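Local structure of protein SSD1 (Saccharomyces cerevisiae S288C, 7AM1) at residues Tyr647-Tyr650 against Ile656-His659; Gln176-Asp181 against His760-Pro765. The protein binds the untranslated regions of mRNAs as a non-enzymatic member of the RNase II family, and is implicated in translational repression and control of the G1 phase. All coordinates share one frame; numbering follows the deposited sequence.

In the fold
From the N terminus, the chain first reaches contact 2 on helix 175-186. It then runs on through the cold-shock domain CSD2 and the RNB domain before returning, after 578 intervening residues, with segment 760-765 in the C-terminal OB-type region. Contact 1 is nested inside this very long loop: Tyr647-Tyr650 and Ile656-His659 are separated by five residues and close a small loop within the RNB domain, on the way to helix 668-681. The centres of contact 1 and contact 2 are about 42 Å apart, on opposite sides of the chain's centre. The two contacts do not touch; their nearest atoms are about 28 Å apart. Contact 1 is therefore local to one domain, whereas contact 2 joins an early helix to the late OB-type region.

Contact 1: Tyr647-Tyr650 against Ile656-His659; sequences YGHY and IYTH
Within the RNB domain, the loop that connects strand 635-638 to helix 668-681 doubles back so that Tyr647 and His649 meet Ile656 and Tyr657. No direct hydrogen bond links the two segments, and neither is a regular strand; two side-chain pairs and a bridging water join them. The first pair is apolar. Ile656 runs alongside Tyr647, both side chains heading the same way, and the extended Ile656 chain brings its CD1 to 4.1 Å from Tyr647 CD2. Nearer the backbone, Tyr647 O lies 4.0 Å from Ile656 CA. Tyr565 of helix 544-568 meets the Tyr647 ring edge-to-face, while the Tyr647 hydroxyl is hydrogen-bonded to Ala639 O.

The second pair is aromatic. The His649 and Tyr657 rings have their centroids 5.3 Å apart and their planes inclined at 79°, an oblique meeting in which His649 CD2 comes to 3.7 Å from Tyr657 CD2. Each ring swings to the side remote from its own backbone N (chi1 -164° in His649, -160° in Tyr657), and from there the two converge. Their polar ends are fixed by other residues: Tyr657 OH is hydrogen-bonded to Asn557 ND2, and the Asp529 carboxylate receives His649 NE2 on OD1 and His659 NE2 on OD2. This shared acid ties the imidazoles of both segments to one group, with His649 NE2 and His659 NE2 6.1 Å apart.

Between the apolar and aromatic pairs the backbones stand too far apart to bond directly, and a water spans the separation. It accepts the Tyr657 N-H, with the Tyr657 N to water O distance at 3.0 Å, and hydrogen-bonds to the carbonyl of Tyr647, whose O is 2.7 Å from the water O.

Contact 2: Gln176-Asp181 against His760-Pro765; sequences QKKNDD and HGDQLP
Lys178 of helix 175-186 reaches Asp762 and Gln763 in the 3-10 turn 761-763, which leads from strand 755-760 toward strand 766-772 in the C-terminal OB-type region. One direct hydrogen bond crosses the contact, from Lys178 NZ to Asp762 O at 3.1 Å. The ammonium approaches at a C=O...N angle of 131° and stands 49° above the carbonyl plane.

The same ammonium also enters ion pairs. Lys178 NZ makes a long salt bridge to Asp762 OD1 (3.9 Å) and further ones to Asp795 and Glu796, while Arg173 bridges both segments by pairing with Asp181 OD2 and Asp762 OD2. A methionine in place of Lys178 would probably leave Asp795 and Glu796 without this positive partner and the Asp762 carbonyl without its lysine donor, although Arg173 would still pair with Asp762.

Packing completes the buried contact. The lysine chain bends at chi3 (-79°), bringing CE to 3.7 Å from Asp762 OD1. Gln763 slides past it in the opposite sense, with its NE2 hydrogen-bonded to Glu796 and 4.1 Å from Lys178 CD. At the other end His760, hydrogen-bonded to Asp154 and Glu185, crosses Asp181 obliquely, and its CE1 lies 4.1 Å from Asp181 OD2.

Contact 1: Tyr647-Tyr650 against Ile656-His659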
ATOM      1  N   TYR A 647      21.816   0.034  -6.171  1.00 45.09           N
ATOM      2  CA  TYR A 647      20.740  -0.174  -7.129  1.00 39.85           C
ATOM      3  C   TYR A 647      19.794  -1.298  -6.721  1.00 38.45           C
ATOM      4  O   TYR A 647      18.792  -1.524  -7.408  1.00 37.57           O
ATOM      5  CB  TYR A 647      21.318  -0.496  -8.510  1.00 40.42           C
ATOM      6  CG  TYR A 647      22.015   0.636  -9.239  1.00 40.99           C
ATOM      7  CD1 TYR A 647      21.996   1.946  -8.764  1.00 41.80           C
ATOM      8  CD2 TYR A 647      22.693   0.380 -10.422  1.00 41.31           C
ATOM      9  CE1 TYR A 647      22.637   2.962  -9.458  1.00 42.41           C
ATOM     10  CE2 TYR A 647      23.331   1.376 -11.112  1.00 41.57           C
ATOM     11  CZ  TYR A 647      23.305   2.663 -10.637  1.00 42.90           C
ATOM     12  OH  TYR A 647      23.955   3.638 -11.358  1.00 43.59           O
ATOM     13  N   GLY A 648      20.082  -1.998  -5.627  1.00 40.67           N
ATOM     14  CA  GLY A 648      19.360  -3.214  -5.321  1.00 40.40           C
ATOM     15  C   GLY A 648      17.909  -2.971  -4.952  1.00 39.35           C
ATOM     16  O   GLY A 648      17.526  -1.915  -4.445  1.00 39.04           O
ATOM     17  N   HIS A 649      17.093  -3.976  -5.247  1.00 35.66           N
ATOM     18  CA  HIS A 649      15.678  -4.028  -4.883  1.00 35.33           C
ATOM     19  C   HIS A 649      15.578  -5.100  -3.800  1.00 36.81           C
ATOM     20  O   HIS A 649      15.521  -6.299  -4.103  1.00 36.78           O
ATOM     21  CB  HIS A 649      14.824  -4.344  -6.104  1.00 35.58           C
ATOM     22  CG  HIS A 649      13.366  -4.042  -5.929  1.00 35.82           C
ATOM     23  ND1 HIS A 649      12.599  -4.605  -4.932  1.00 37.11           N
ATOM     24  CD2 HIS A 649      12.529  -3.260  -6.650  1.00 36.19           C
ATOM     25  CE1 HIS A 649      11.356  -4.167  -5.035  1.00 35.88           C
ATOM     26  NE2 HIS A 649      11.286  -3.352  -6.073  1.00 35.11           N
ATOM     27  N   TYR A 650      15.594  -4.663  -2.538  1.00 38.09           N
ATOM     28  CA  TYR A 650      15.699  -5.593  -1.417  1.00 40.07           C
ATOM     29  C   TYR A 650      14.544  -6.589  -1.405  1.00 39.06           C
ATOM     30  O   TYR A 650      14.758  -7.801  -1.293  1.00 41.30           O
ATOM     31  CB  TYR A 650      15.749  -4.814  -0.098  1.00 42.01           C
ATOM     32  CG  TYR A 650      15.835  -5.685   1.138  1.00 43.54           C
ATOM     33  CD1 TYR A 650      17.064  -6.072   1.660  1.00 44.92           C
ATOM     34  CD2 TYR A 650      14.685  -6.114   1.785  1.00 44.81           C
ATOM     35  CE1 TYR A 650      17.142  -6.867   2.794  1.00 46.48           C
ATOM     36  CE2 TYR A 650      14.752  -6.908   2.914  1.00 46.17           C
ATOM     37  CZ  TYR A 650      15.979  -7.282   3.416  1.00 46.93           C
ATOM     38  OH  TYR A 650      16.025  -8.074   4.541  1.00 47.54           O
ATOM     39  N   ILE A 656      19.437  -5.262  -9.602  1.00 39.17           N
ATOM     40  CA  ILE A 656      19.027  -4.143 -10.440  1.00 38.50           C
ATOM     41  C   ILE A 656      17.629  -4.455 -10.946  1.00 36.47           C
ATOM     42  O   ILE A 656      17.250  -5.621 -11.085  1.00 36.29           O
ATOM     43  CB  ILE A 656      20.037  -3.912 -11.592  1.00 40.13           C
ATOM     44  CG1 ILE A 656      19.822  -2.543 -12.244  1.00 39.28           C
ATOM     45  CG2 ILE A 656      19.929  -5.018 -12.638  1.00 40.78           C
ATOM     46  CD1 ILE A 656      20.963  -2.138 -13.183  1.00 39.29           C
ATOM     47  N   TYR A 657      16.849  -3.410 -11.197  1.00 36.03           N
ATOM     48  CA  TYR A 657      15.455  -3.600 -11.566  1.00 34.79           C
ATOM     49  C   TYR A 657      14.965  -2.340 -12.259  1.00 36.17           C
ATOM     50  O   TYR A 657      15.567  -1.269 -12.145  1.00 39.07           O
ATOM     51  CB  TYR A 657      14.600  -3.926 -10.326  1.00 33.33           C
ATOM     52  CG  TYR A 657      13.273  -4.594 -10.617  1.00 33.06           C
ATOM     53  CD1 TYR A 657      13.227  -5.849 -11.221  1.00 35.18           C
ATOM     54  CD2 TYR A 657      12.069  -4.000 -10.249  1.00 33.46           C
ATOM     55  CE1 TYR A 657      12.028  -6.472 -11.490  1.00 34.95           C
ATOM     56  CE2 TYR A 657      10.858  -4.623 -10.510  1.00 33.21           C
ATOM     57  CZ  TYR A 657      10.848  -5.863 -11.132  1.00 33.84           C
ATOM     58  OH  TYR A 657       9.657  -6.502 -11.402  1.00 33.32           O
ATOM     59  N   THR A 658      13.870  -2.493 -12.994  1.00 34.62           N
ATOM     60  CA  THR A 658      13.122  -1.365 -13.529  1.00 35.08           C
ATOM     61  C   THR A 658      11.720  -1.853 -13.869  1.00 33.97           C
ATOM     62  O   THR A 658      11.358  -3.002 -13.588  1.00 34.36           O
ATOM     63  CB  THR A 658      13.805  -0.741 -14.751  1.00 37.83           C
ATOM     64  OG1 THR A 658      13.135   0.487 -15.076  1.00 39.05           O
ATOM     65  CG2 THR A 658      13.752  -1.669 -15.955  1.00 39.36           C
ATOM     66  N   HIS A 659      10.931  -0.981 -14.489  1.00 33.99           N
ATOM     67  CA  HIS A 659       9.554  -1.285 -14.854  1.00 34.09           C
ATOM     68  C   HIS A 659       9.386  -1.176 -16.360  1.00 35.88           C
ATOM     69  O   HIS A 659       9.554  -0.095 -16.938  1.00 35.84           O
ATOM     70  CB  HIS A 659       8.579  -0.363 -14.124  1.00 32.49           C
ATOM     71  CG  HIS A 659       8.175  -0.874 -12.780  1.00 32.43           C
ATOM     72  ND1 HIS A 659       7.331  -0.178 -11.945  1.00 30.59           N
ATOM     73  CD2 HIS A 659       8.489  -2.021 -12.129  1.00 32.02           C
ATOM     74  CE1 HIS A 659       7.153  -0.865 -10.831  1.00 32.08           C
ATOM     75  NE2 HIS A 659       7.839  -1.990 -10.919  1.00 30.69           N
TER
HETATM   76  O   HOH W   1      17.623  -0.907  -9.783  1.00 38.92           O

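Contact 2: Gln176-Asp181 against His760-Pro765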
ATOM      1  N   GLN A 176      -8.400  13.365  23.737  1.00 50.75           N
ATOM      2  CA  GLN A 176      -7.861  13.731  22.429  1.00 51.70           C
ATOM      3  C   GLN A 176      -7.036  12.595  21.835  1.00 45.83           C
ATOM      4  O   GLN A 176      -7.119  12.315  20.632  1.00 43.22           O
ATOM      5  CB  GLN A 176      -7.017  15.001  22.555  1.00 59.67           C
ATOM      6  CG  GLN A 176      -6.460  15.538  21.242  1.00 66.20           C
ATOM      7  CD  GLN A 176      -7.548  15.870  20.235  1.00 71.38           C
ATOM      8  OE1 GLN A 176      -7.494  15.441  19.081  1.00 72.99           O
ATOM      9  NE2 GLN A 176      -8.543  16.639  20.668  1.00 73.36           N
ATOM     10  N   LYS A 177      -6.231  11.931  22.663  1.00 43.78           N
ATOM     11  CA  LYS A 177      -5.400  10.839  22.170  1.00 43.21           C
ATOM     12  C   LYS A 177      -6.262   9.674  21.706  1.00 40.45           C
ATOM     13  O   LYS A 177      -6.042   9.113  20.626  1.00 38.13           O
ATOM     14  CB  LYS A 177      -4.429  10.400  23.265  1.00 47.43           C
ATOM     15  CG  LYS A 177      -3.507   9.263  22.863  1.00 50.63           C
ATOM     16  CD  LYS A 177      -2.771   9.594  21.576  1.00 53.49           C
ATOM     17  CE  LYS A 177      -1.683   8.586  21.264  1.00 55.23           C
ATOM     18  NZ  LYS A 177      -1.023   8.907  19.965  1.00 56.09           N
ATOM     19  N   LYS A 178      -7.253   9.298  22.518  1.00 42.05           N
ATOM     20  CA  LYS A 178      -8.208   8.270  22.117  1.00 43.21           C
ATOM     21  C   LYS A 178      -8.867   8.634  20.794  1.00 40.03           C
ATOM     22  O   LYS A 178      -8.952   7.805  19.882  1.00 36.55           O
ATOM     23  CB  LYS A 178      -9.247   8.087  23.227  1.00 47.97           C
ATOM     24  CG  LYS A 178     -10.311   7.048  22.941  1.00 51.51           C
ATOM     25  CD  LYS A 178     -11.189   6.791  24.172  1.00 54.54           C
ATOM     26  CE  LYS A 178     -10.503   5.867  25.170  1.00 56.34           C
ATOM     27  NZ  LYS A 178     -11.445   5.351  26.204  1.00 57.31           N
ATOM     28  N   ASN A 179      -9.298   9.890  20.653  1.00 41.80           N
ATOM     29  CA  ASN A 179      -9.951  10.317  19.420  1.00 43.07           C
ATOM     30  C   ASN A 179      -9.019  10.183  18.227  1.00 44.65           C
ATOM     31  O   ASN A 179      -9.408   9.655  17.179  1.00 45.21           O
ATOM     32  CB  ASN A 179     -10.424  11.764  19.543  1.00 44.79           C
ATOM     33  CG  ASN A 179     -11.627  11.910  20.433  1.00 45.95           C
ATOM     34  OD1 ASN A 179     -12.144  10.931  20.981  1.00 44.56           O
ATOM     35  ND2 ASN A 179     -12.086  13.143  20.582  1.00 48.17           N
ATOM     36  N   ASP A 180      -7.776  10.656  18.369  1.00 45.68           N
ATOM     37  CA  ASP A 180      -6.819  10.571  17.272  1.00 46.90           C
ATOM     38  C   ASP A 180      -6.501   9.122  16.927  1.00 43.62           C
ATOM     39  O   ASP A 180      -6.396   8.769  15.748  1.00 43.19           O
ATOM     40  CB  ASP A 180      -5.535  11.320  17.632  1.00 52.69           C
ATOM     41  CG  ASP A 180      -5.723  12.826  17.669  1.00 59.77           C
ATOM     42  OD1 ASP A 180      -6.767  13.319  17.184  1.00 61.69           O
ATOM     43  OD2 ASP A 180      -4.816  13.517  18.186  1.00 63.38           O
ATOM     44  N   ASP A 181      -6.359   8.267  17.943  1.00 42.44           N
ATOM     45  CA  ASP A 181      -6.006   6.871  17.707  1.00 41.28           C
ATOM     46  C   ASP A 181      -7.070   6.159  16.880  1.00 38.83           C
ATOM     47  O   ASP A 181      -6.745   5.377  15.979  1.00 36.52           O
ATOM     48  CB  ASP A 181      -5.806   6.148  19.041  1.00 42.23           C
ATOM     49  CG  ASP A 181      -4.427   6.380  19.637  1.00 43.64           C
ATOM     50  OD1 ASP A 181      -3.561   6.964  18.947  1.00 43.34           O
ATOM     51  OD2 ASP A 181      -4.216   5.985  20.807  1.00 43.89           O
ATOM     52  N   HIS A 760      -7.341  -1.794  22.940  1.00 36.57           N
ATOM     53  CA  HIS A 760      -6.925  -0.861  23.978  1.00 38.17           C
ATOM     54  C   HIS A 760      -7.570  -1.225  25.309  1.00 38.04           C
ATOM     55  O   HIS A 760      -8.790  -1.405  25.387  1.00 37.50           O
ATOM     56  CB  HIS A 760      -7.295   0.570  23.588  1.00 39.73           C
ATOM     57  CG  HIS A 760      -6.579   1.057  22.371  1.00 40.03           C
ATOM     58  ND1 HIS A 760      -5.312   1.598  22.422  1.00 40.24           N
ATOM     59  CD2 HIS A 760      -6.937   1.055  21.066  1.00 39.87           C
ATOM     60  CE1 HIS A 760      -4.928   1.925  21.202  1.00 40.32           C
ATOM     61  NE2 HIS A 760      -5.894   1.605  20.360  1.00 39.82           N
ATOM     62  N   GLY A 761      -6.747  -1.318  26.355  1.00 38.75           N
ATOM     63  CA  GLY A 761      -7.274  -1.652  27.667  1.00 39.98           C
ATOM     64  C   GLY A 761      -8.301  -0.650  28.157  1.00 39.82           C
ATOM     65  O   GLY A 761      -9.274  -1.019  28.819  1.00 40.47           O
ATOM     66  N   ASP A 762      -8.101   0.631  27.841  1.00 38.45           N
ATOM     67  CA  ASP A 762      -9.011   1.672  28.301  1.00 39.63           C
ATOM     68  C   ASP A 762     -10.323   1.699  27.528  1.00 39.61           C
ATOM     69  O   ASP A 762     -11.114   2.626  27.713  1.00 39.61           O
ATOM     70  CB  ASP A 762      -8.333   3.044  28.229  1.00 40.52           C
ATOM     71  CG  ASP A 762      -7.994   3.461  26.813  1.00 40.59           C
ATOM     72  OD1 ASP A 762      -8.498   2.829  25.861  1.00 40.00           O
ATOM     73  OD2 ASP A 762      -7.214   4.427  26.659  1.00 41.11           O
ATOM     74  N   GLN A 763     -10.563   0.729  26.650  1.00 40.73           N
ATOM     75  CA  GLN A 763     -11.866   0.573  26.013  1.00 40.30           C
ATOM     76  C   GLN A 763     -12.521  -0.743  26.408  1.00 39.07           C
ATOM     77  O   GLN A 763     -13.577  -1.092  25.864  1.00 39.63           O
ATOM     78  CB  GLN A 763     -11.730   0.694  24.495  1.00 41.64           C
ATOM     79  CG  GLN A 763     -11.390   2.118  24.070  1.00 45.39           C
ATOM     80  CD  GLN A 763     -11.218   2.269  22.576  1.00 48.97           C
ATOM     81  OE1 GLN A 763     -10.545   1.462  21.933  1.00 49.64           O
ATOM     82  NE2 GLN A 763     -11.817   3.315  22.015  1.00 50.69           N
ATOM     83  N   LEU A 764     -11.938  -1.460  27.366  1.00 42.18           N
ATOM     84  CA  LEU A 764     -12.465  -2.714  27.866  1.00 41.10           C
ATOM     85  C   LEU A 764     -12.918  -2.565  29.317  1.00 40.35           C
ATOM     86  O   LEU A 764     -12.339  -1.784  30.079  1.00 39.56           O
ATOM     87  CB  LEU A 764     -11.401  -3.815  27.775  1.00 39.81           C
ATOM     88  CG  LEU A 764     -10.833  -4.067  26.377  1.00 39.13           C
ATOM     89  CD1 LEU A 764      -9.708  -5.092  26.418  1.00 37.70           C
ATOM     90  CD2 LEU A 764     -11.940  -4.511  25.428  1.00 39.87           C
ATOM     91  N   PRO A 765     -13.953  -3.305  29.734  1.00 43.50           N
ATOM     92  CA  PRO A 765     -14.394  -3.233  31.136  1.00 43.76           C
ATOM     93  C   PRO A 765     -13.435  -3.954  32.069  1.00 44.29           C
ATOM     94  O   PRO A 765     -13.677  -5.102  32.460  1.00 44.68           O
ATOM     95  CB  PRO A 765     -15.770  -3.910  31.106  1.00 44.16           C
ATOM     96  CG  PRO A 765     -15.659  -4.898  29.968  1.00 43.85           C
ATOM     97  CD  PRO A 765     -14.791  -4.217  28.931  1.00 43.47           C
TER